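Local atomic coordinates of octaprenyl-diphosphate synthase (PDB entry 3RMG), a protein that probably acts as a magnesium-dependent prenyltransferase of the FPP/GGPP synthase family, joining isoprenoid units into longer polyprenyl diphosphates. Residues 203-208 with 292-297. Sequence-based numbering, arbitrary orientation.
Sequences GEYIGI and EQYKKK
Tyr205 and Tyr294 meet where helices 193-217 and 283-302 run nearly antiparallel; the axes of their short segments approach to 8.9 Å, with N-to-C directions 159° apart. The two rings lie obliquely, with planes at 58° and centroids 5.8 Å apart: Tyr205 brings CD2 to the edge of the Tyr294 ring, in its plane and 3.6 Å from Tyr294 CD1. Both tyrosines have CG anti to their own carbonyl carbon (chi1 -75° in Tyr205 and similar in Tyr294), which brings each ring nearer the other helix although neither CB points straight across.

Two CH-pi contacts flank this pair. Lys297 sets its CB over one face of Tyr205, displaced toward the rim, with Lys297 CB 3.5 Å from Tyr205 CE1; its aliphatic chain then continues across the ring, with Lys297 CD 3.8 Å from Tyr205 OH, before bending at chi3 and chi4. Thus the methylenes of the lysine do the packing, while its tip leads away from helix 193-217. Ile208 puts CG2 almost centrally over a face of Tyr294, 4.1 Å from the ring centroid. Its other branch reaches the rim of the same ring, where Ile208 CD1 lies 3.8 Å from Tyr294 CE1.

The cluster grades from buried Ile208, which also packs on Ile170 and Ala175, to exposed Lys297. Arg171 of helix 163-172 touches both Ile208 and Tyr294, and on another side Ile206 and Lys295 both rest on Leu318 of helix 309-323. This is antiparallel helix-helix packing within the all-alpha bundle of the isoprenoid synthase fold, joining helix 283-302 to helix 193-217.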
loop_
_atom_site.group_PDB
_atom_site.type_symbol
_atom_site.label_atom_id
_atom_site.label_comp_id
_atom_site.label_asym_id
_atom_site.label_seq_id
_atom_site.Cartn_x
_atom_site.Cartn_y
_atom_site.Cartn_z
ATOM N N GLY A 203 9.709 3.136 -23.119
ATOM C CA GLY A 203 8.775 3.757 -22.195
ATOM C C GLY A 203 9.490 4.790 -21.356
ATOM O O GLY A 203 8.925 5.829 -20.982
ATOM N N GLU A 204 10.746 4.508 -21.031
ATOM C CA GLU A 204 11.492 5.454 -20.230
ATOM C C GLU A 204 11.692 6.739 -21.025
ATOM O O GLU A 204 11.499 7.826 -20.491
ATOM C CB GLU A 204 12.833 4.886 -19.765
ATOM C CG GLU A 204 13.705 5.927 -19.067
ATOM C CD GLU A 204 14.933 5.307 -18.430
ATOM O OE1 GLU A 204 16.052 5.529 -18.945
ATOM O OE2 GLU A 204 14.768 4.576 -17.431
ATOM N N TYR A 205 12.104 6.631 -22.287
ATOM C CA TYR A 205 12.285 7.845 -23.076
ATOM C C TYR A 205 10.989 8.645 -23.120
ATOM O O TYR A 205 10.996 9.879 -23.009
ATOM C CB TYR A 205 12.734 7.542 -24.505
ATOM C CG TYR A 205 14.182 7.136 -24.622
ATOM C CD1 TYR A 205 14.622 6.376 -25.692
ATOM C CD2 TYR A 205 15.109 7.488 -23.645
ATOM C CE1 TYR A 205 15.961 6.002 -25.812
ATOM C CE2 TYR A 205 16.438 7.114 -23.757
ATOM C CZ TYR A 205 16.854 6.380 -24.852
ATOM O OH TYR A 205 18.172 6.005 -24.974
ATOM N N ILE A 206 9.878 7.937 -23.297
ATOM C CA ILE A 206 8.571 8.583 -23.401
ATOM C C ILE A 206 8.182 9.281 -22.093
ATOM O O ILE A 206 7.711 10.442 -22.097
ATOM C CB ILE A 206 7.494 7.562 -23.818
ATOM C CG1 ILE A 206 7.701 7.167 -25.294
ATOM C CG2 ILE A 206 6.094 8.119 -23.571
ATOM C CD1 ILE A 206 6.844 6.011 -25.747
ATOM N N GLY A 207 8.396 8.574 -20.982
ATOM C CA GLY A 207 8.160 9.115 -19.650
ATOM C C GLY A 207 8.989 10.367 -19.385
ATOM O O GLY A 207 8.521 11.300 -18.738
ATOM N N ILE A 208 10.224 10.404 -19.881
ATOM C CA ILE A 208 11.050 11.601 -19.714
ATOM C C ILE A 208 10.536 12.797 -20.533
ATOM O O ILE A 208 10.478 13.914 -20.016
ATOM C CB ILE A 208 12.535 11.339 -20.030
ATOM C CG1 ILE A 208 13.123 10.352 -19.018
ATOM C CG2 ILE A 208 13.328 12.640 -19.973
ATOM C CD1 ILE A 208 14.576 9.921 -19.345
ATOM N N GLU A 292 13.244 17.189 -27.514
ATOM C CA GLU A 292 13.490 16.810 -28.903
ATOM C C GLU A 292 14.571 15.729 -28.983
ATOM O O GLU A 292 14.477 14.799 -29.774
ATOM C CB GLU A 292 13.947 18.047 -29.688
ATOM C CG GLU A 292 13.328 18.208 -31.056
ATOM C CD GLU A 292 11.824 18.123 -31.013
ATOM O OE1 GLU A 292 11.240 18.530 -29.986
ATOM O OE2 GLU A 292 11.227 17.644 -32.002
ATOM N N GLN A 293 15.607 15.862 -28.164
ATOM C CA GLN A 293 16.660 14.862 -28.128
ATOM C C GLN A 293 16.112 13.497 -27.702
ATOM O O GLN A 293 16.423 12.482 -28.327
ATOM C CB GLN A 293 17.785 15.291 -27.182
ATOM C CG GLN A 293 18.723 16.349 -27.748
ATOM C CD GLN A 293 19.482 17.102 -26.652
ATOM O OE1 GLN A 293 20.044 18.169 -26.894
ATOM N NE2 GLN A 293 19.485 16.551 -25.443
ATOM N N TYR A 294 15.309 13.472 -26.639
ATOM C CA TYR A 294 14.769 12.206 -26.150
ATOM C C TYR A 294 13.737 11.616 -27.103
ATOM O O TYR A 294 13.629 10.396 -27.238
ATOM C CB TYR A 294 14.200 12.339 -24.736
ATOM C CG TYR A 294 15.272 12.239 -23.685
ATOM C CD1 TYR A 294 15.758 11.001 -23.278
ATOM C CD2 TYR A 294 15.808 13.386 -23.100
ATOM C CE1 TYR A 294 16.754 10.911 -22.318
ATOM C CE2 TYR A 294 16.812 13.308 -22.139
ATOM C CZ TYR A 294 17.280 12.077 -21.761
ATOM O OH TYR A 294 18.260 12.000 -20.813
ATOM N N LYS A 295 12.989 12.486 -27.762
ATOM C CA LYS A 295 12.028 12.065 -28.766
ATOM C C LYS A 295 12.759 11.399 -29.916
ATOM O O LYS A 295 12.307 10.384 -30.449
ATOM C CB LYS A 295 11.254 13.264 -29.289
ATOM C CG LYS A 295 10.081 12.924 -30.159
ATOM C CD LYS A 295 9.399 14.201 -30.606
ATOM C CE LYS A 295 8.317 13.928 -31.624
ATOM N NZ LYS A 295 7.986 15.157 -32.398
ATOM N N LYS A 296 13.894 11.967 -30.304
ATOM C CA LYS A 296 14.658 11.376 -31.394
ATOM C C LYS A 296 15.254 10.047 -30.942
ATOM O O LYS A 296 15.301 9.089 -31.707
ATOM C CB LYS A 296 15.760 12.326 -31.876
ATOM C CG LYS A 296 16.689 11.713 -32.912
ATOM C CD LYS A 296 17.972 12.522 -33.035
ATOM C CE LYS A 296 19.122 11.708 -33.629
ATOM N NZ LYS A 296 18.879 11.335 -35.051
ATOM N N LYS A 297 15.708 9.980 -29.696
ATOM C CA LYS A 297 16.207 8.718 -29.169
ATOM C C LYS A 297 15.119 7.652 -29.271
ATOM O O LYS A 297 15.388 6.496 -29.622
ATOM C CB LYS A 297 16.668 8.883 -27.725
ATOM C CG LYS A 297 18.028 9.585 -27.565
ATOM C CD LYS A 297 18.415 9.595 -26.091
ATOM C CE LYS A 297 19.236 10.824 -25.716
ATOM N NZ LYS A 297 20.651 10.690 -26.140
#